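Side-chain contacts in secreted effector protein sseI (Salmonella enterica subsp. enterica serovar Typhimurium, PDB 4G29), which is a virulence factor whose catalytic domain belongs to the cysteine protease superfamily and probably acts as a papain-like cysteine hydrolase: residues Y10-T13 with A18-Y21; P29-K34 with E43-P48. All coordinates share one frame; numbering follows the deposited sequence.

Contact 1: residues Y10-T13 with A18-Y21; sequences YNLT and AAAY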
loop_
_atom_site.group_PDB
_atom_site.type_symbol
_atom_site.label_atom_id
_atom_site.label_comp_id
_atom_site.label_asym_id
_atom_site.label_seq_id
_atom_site.Cartn_x
_atom_site.Cartn_y
_atom_site.Cartn_z
ATOM N N TYR A 10 -12.480 -1.727 10.640
ATOM C CA TYR A 10 -11.442 -0.983 11.342
ATOM C C TYR A 10 -10.244 -0.704 10.461
ATOM O O TYR A 10 -10.073 -1.338 9.427
ATOM C CB TYR A 10 -10.960 -1.780 12.554
ATOM C CG TYR A 10 -10.766 -3.257 12.277
ATOM C CD1 TYR A 10 -11.854 -4.154 12.282
ATOM C CD2 TYR A 10 -9.517 -3.765 11.963
ATOM C CE1 TYR A 10 -11.676 -5.492 12.000
ATOM C CE2 TYR A 10 -9.346 -5.125 11.694
ATOM C CZ TYR A 10 -10.416 -5.970 11.707
ATOM O OH TYR A 10 -10.222 -7.306 11.440
ATOM N N ASN A 11 -9.461 0.281 10.870
ATOM C CA ASN A 11 -8.226 0.637 10.154
ATOM C C ASN A 11 -6.983 0.083 10.849
ATOM O O ASN A 11 -5.891 -0.013 10.219
ATOM C CB ASN A 11 -8.109 2.162 10.052
ATOM C CG ASN A 11 -9.083 2.767 9.074
ATOM O OD1 ASN A 11 -9.739 2.074 8.303
ATOM N ND2 ASN A 11 -9.184 4.092 9.096
ATOM N N LEU A 12 -7.142 -0.231 12.142
ATOM C CA LEU A 12 -6.029 -0.597 13.007
ATOM C C LEU A 12 -6.314 -1.931 13.657
ATOM O O LEU A 12 -7.280 -2.049 14.391
ATOM C CB LEU A 12 -5.818 0.475 14.087
ATOM C CG LEU A 12 -5.464 1.876 13.580
ATOM C CD1 LEU A 12 -5.426 2.921 14.680
ATOM C CD2 LEU A 12 -4.159 1.886 12.818
ATOM N N THR A 13 -5.456 -2.905 13.414
ATOM C CA THR A 13 -5.651 -4.234 13.995
ATOM C C THR A 13 -5.323 -4.269 15.481
ATOM O O THR A 13 -4.553 -3.436 15.960
ATOM C CB THR A 13 -4.754 -5.268 13.276
ATOM O OG1 THR A 13 -5.151 -6.576 13.696
ATOM C CG2 THR A 13 -3.271 -5.028 13.571
ATOM N N ALA A 18 -1.411 -1.875 17.125
ATOM C CA ALA A 18 -1.431 -0.915 16.034
ATOM C C ALA A 18 -1.793 0.496 16.481
ATOM O O ALA A 18 -1.225 1.474 15.983
ATOM C CB ALA A 18 -2.384 -1.369 14.927
ATOM N N ALA A 19 -2.719 0.618 17.431
ATOM C CA ALA A 19 -3.130 1.946 17.883
ATOM C C ALA A 19 -1.947 2.652 18.544
ATOM O O ALA A 19 -1.671 3.826 18.257
ATOM C CB ALA A 19 -4.315 1.856 18.848
ATOM N N ALA A 20 -1.198 1.918 19.359
ATOM C CA ALA A 20 -0.005 2.478 20.002
ATOM C C ALA A 20 1.075 2.854 18.995
ATOM O O ALA A 20 1.721 3.902 19.130
ATOM C CB ALA A 20 0.579 1.538 21.005
ATOM N N TYR A 21 1.299 1.979 18.017
ATOM C CA TYR A 21 2.252 2.254 16.963
ATOM C C TYR A 21 1.895 3.503 16.165
ATOM O O TYR A 21 2.770 4.312 15.861
ATOM C CB TYR A 21 2.354 1.048 16.014
ATOM C CG TYR A 21 2.986 -0.190 16.624
ATOM C CD1 TYR A 21 3.960 -0.120 17.652
ATOM C CD2 TYR A 21 2.667 -1.434 16.152
ATOM C CE1 TYR A 21 4.564 -1.282 18.184
ATOM C CE2 TYR A 21 3.274 -2.584 16.668
ATOM C CZ TYR A 21 4.202 -2.492 17.692
ATOM O OH TYR A 21 4.776 -3.629 18.187
HETATM O O HOH W 1 -4.674 -1.542 18.064
#
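Leu-12 reaches the helix starting at Ala-18 because its CG lies beside its own backbone N (chi1 -62°) and its CD1 runs on, extended (chi2 173°). CB then rests against the methyl of Ala-18, with CB to CB at 4.0 Å. CD1 of Leu-12 reaches the next residue, 4.1 Å from CA of Ala-19. Thr-13 adds a second methyl. Its OG1 is turned opposite the backbone N (chi1 -169°), which places CG2 between N and the carbonyl carbon, 4.0 Å from CB of Ala-18. The Ala-18 methyl is therefore touched by both Leu-12 and Thr-13. It also packs tightly on the backbone, with CB 3.2 Å from O of Thr-13. O of Thr-13 also accepts a hydrogen bond from a water at 2.8 Å. That water in turn accepts from N of Ala-19 at 3.0 Å. It thus serves an N-H in the first turn of the helix. OG1 of Thr-13 is bonded to N of Asp-15, within the connecting loop. Asn-11 and Thr-13 make backbone hydrogen bonds with Ile-114, and the side chains of Leu-12 and Ala-18 both touch that residue. The contact thus packs the start of helix 18-26 and the loop before it against strand 113-116, an outermost strand of the antiparallel sheet.

Contact 2: residues P29-K34 with E43-P48; sequences PIINNK and ESLMTP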
loop_
_atom_site.group_PDB
_atom_site.type_symbol
_atom_site.label_atom_id
_atom_site.label_comp_id
_atom_site.label_asym_id
_atom_site.label_seq_id
_atom_site.Cartn_x
_atom_site.Cartn_y
_atom_site.Cartn_z
ATOM N N PRO A 29 7.194 14.744 14.351
ATOM C CA PRO A 29 6.463 15.841 13.714
ATOM C C PRO A 29 6.433 15.779 12.169
ATOM O O PRO A 29 5.449 16.173 11.547
ATOM C CB PRO A 29 7.190 17.088 14.161
ATOM C CG PRO A 29 8.339 16.678 14.976
ATOM C CD PRO A 29 8.309 15.199 15.211
ATOM N N ILE A 30 7.502 15.250 11.571
ATOM C CA ILE A 30 7.555 15.094 10.116
ATOM C C ILE A 30 6.547 13.990 9.666
ATOM O O ILE A 30 5.742 14.183 8.697
ATOM C CB ILE A 30 8.989 14.784 9.685
ATOM C CG1 ILE A 30 9.887 16.028 9.855
ATOM C CG2 ILE A 30 9.012 14.292 8.238
ATOM C CD1 ILE A 30 11.353 15.801 9.689
ATOM N N ILE A 31 6.582 12.847 10.364
ATOM C CA ILE A 31 5.606 11.764 10.055
ATOM C C ILE A 31 4.161 12.212 10.342
ATOM O O ILE A 31 3.263 11.943 9.535
ATOM C CB ILE A 31 5.931 10.416 10.743
ATOM C CG1 ILE A 31 7.322 9.912 10.296
ATOM C CG2 ILE A 31 4.775 9.392 10.527
ATOM C CD1 ILE A 31 7.814 8.669 10.953
ATOM N N ASN A 32 3.937 12.900 11.451
ATOM C CA ASN A 32 2.642 13.443 11.758
ATOM C C ASN A 32 2.114 14.328 10.615
ATOM O O ASN A 32 0.965 14.188 10.215
ATOM C CB ASN A 32 2.666 14.259 13.048
ATOM C CG ASN A 32 1.286 14.628 13.477
ATOM O OD1 ASN A 32 0.395 13.773 13.541
ATOM N ND2 ASN A 32 1.062 15.905 13.658
ATOM N N ASN A 33 2.965 15.188 10.074
ATOM C CA ASN A 33 2.521 16.082 8.992
ATOM C C ASN A 33 2.223 15.321 7.728
ATOM O O ASN A 33 1.282 15.654 7.019
ATOM C CB ASN A 33 3.485 17.171 8.665
ATOM C CG ASN A 33 3.024 17.994 7.421
ATOM O OD1 ASN A 33 1.929 18.602 7.427
ATOM N ND2 ASN A 33 3.801 17.919 6.329
ATOM N N LYS A 34 2.956 14.232 7.482
ATOM C CA LYS A 34 2.728 13.455 6.279
ATOM C C LYS A 34 1.459 12.592 6.413
ATOM O O LYS A 34 0.759 12.343 5.449
ATOM C CB LYS A 34 3.961 12.610 5.995
ATOM C CG LYS A 34 5.119 13.439 5.445
ATOM C CD LYS A 34 6.311 12.602 5.095
ATOM C CE LYS A 34 7.456 13.513 4.610
ATOM N NZ LYS A 34 8.645 12.756 4.025
ATOM N N GLU A 43 5.843 7.384 -1.099
ATOM C CA GLU A 43 7.160 6.856 -1.440
ATOM C C GLU A 43 8.178 7.239 -0.343
ATOM O O GLU A 43 9.014 6.392 0.118
ATOM C CB GLU A 43 7.575 7.320 -2.849
ATOM C CG GLU A 43 8.653 6.573 -3.371
ATOM C CD GLU A 43 8.921 6.903 -4.828
ATOM O OE1 GLU A 43 10.061 7.268 -5.018
ATOM O OE2 GLU A 43 8.065 6.780 -5.733
ATOM N N SER A 44 8.102 8.498 0.116
ATOM C CA SER A 44 9.059 9.016 1.121
ATOM C C SER A 44 8.864 8.371 2.512
ATOM O O SER A 44 9.726 8.494 3.363
ATOM C CB SER A 44 8.999 10.565 1.249
ATOM O OG SER A 44 7.849 11.005 1.971
ATOM N N LEU A 45 7.678 7.790 2.756
ATOM C CA LEU A 45 7.376 7.154 4.026
ATOM C C LEU A 45 7.925 5.729 4.089
ATOM O O LEU A 45 7.968 5.164 5.201
ATOM C CB LEU A 45 5.882 7.173 4.325
ATOM C CG LEU A 45 5.302 8.501 4.749
ATOM C CD1 LEU A 45 3.763 8.547 4.566
ATOM C CD2 LEU A 45 5.680 8.898 6.174
HETATM N N MSE A 46 8.356 5.127 2.979
HETATM C CA MSE A 46 8.795 3.727 3.030
HETATM C C MSE A 46 9.944 3.515 4.020
HETATM O O MSE A 46 9.881 2.643 4.900
HETATM C CB MSE A 46 9.180 3.177 1.646
HETATM C CG MSE A 46 7.933 2.876 0.784
HETATM SE SE MSE A 46 8.445 1.813 -0.818
HETATM C CE MSE A 46 9.052 3.383 -1.841
ATOM N N THR A 47 11.013 4.299 3.859
ATOM C CA THR A 47 12.209 4.112 4.665
ATOM C C THR A 47 11.899 4.362 6.142
ATOM O O THR A 47 12.219 3.513 7.014
ATOM C CB THR A 47 13.365 4.917 4.110
ATOM O OG1 THR A 47 13.744 4.330 2.858
ATOM C CG2 THR A 47 14.540 4.970 5.093
ATOM N N PRO A 48 11.241 5.507 6.470
ATOM C CA PRO A 48 10.989 5.727 7.871
ATOM C C PRO A 48 10.099 4.686 8.543
ATOM O O PRO A 48 10.375 4.236 9.663
ATOM C CB PRO A 48 10.307 7.091 7.911
ATOM C CG PRO A 48 10.453 7.678 6.559
ATOM C CD PRO A 48 11.042 6.714 5.640
#
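Ser-44 meets Lys-34 through a single hydrogen bond, NZ to OG at 2.8 Å. The hydroxyl sits between the backbone N and the carbonyl carbon (chi1 76°) and also bonds O of Gln-41. OG thus accepts from the ammonium group and donates to the carbonyl, which fixes its rotation. Lys-34 spans the gap with a chain that is fully extended beyond CG, and it also touches Gln-41.

Leu-45 comes next and lies along the apolar part of the same lysine. The two side chains run past each other in opposite directions. CD2 of Leu-45 is 3.9 Å from CD of Lys-34 and 4.1 Å from CB of Lys-34. CG2 of Ile-31 stands a little farther off, 4.5 Å from CD2 of Leu-45. Ile-31 also packs on Leu-25 of helix 18-26. Leu-45 is buried and also touches Val-96 and Ser-97.

Pro-48 ends the contact. CB of Pro-48 meets CD1 of Ile-31 at 4.2 Å. The helix is kinked here, as N of Thr-47 and N of Pro-48 make no bond to the preceding turn; proline has no N-H to give.

The axes of the two short segments approach to 11.4 Å, and their directions differ by 143°, so they run roughly antiparallel and side chains bridge the gap. Cys-42 lies at the N-terminal end of the 42-55 region, and with His-80 and Asp-95 it is consistent with a Cys-His-Asp triad. A cysteine nucleophile at the start of a helix is characteristic of the papain-like fold.

In the fold
From the N terminus, contact 1 comes first. It closes the short loop of residues 14-17 by bringing the entering segment back onto the start of helix 18-26. The chain then passes from helix 18-26 into helix 29-36. Contact 2 closes the connection from helix 29-36 to helix 42-55, residues 37-41. The two contacts follow in series and neither nest nor cross. Their centres are about 17 Å apart, and their nearest atoms about 8 Å, so they do not touch. Helix 18-26 joins them: it starts in contact 1, and its Leu-25 touches Ile-31 of contact 2. Through helices 18-26 and 29-36 the two contacts lead from the edge near strand 113-116 to helix 42-55.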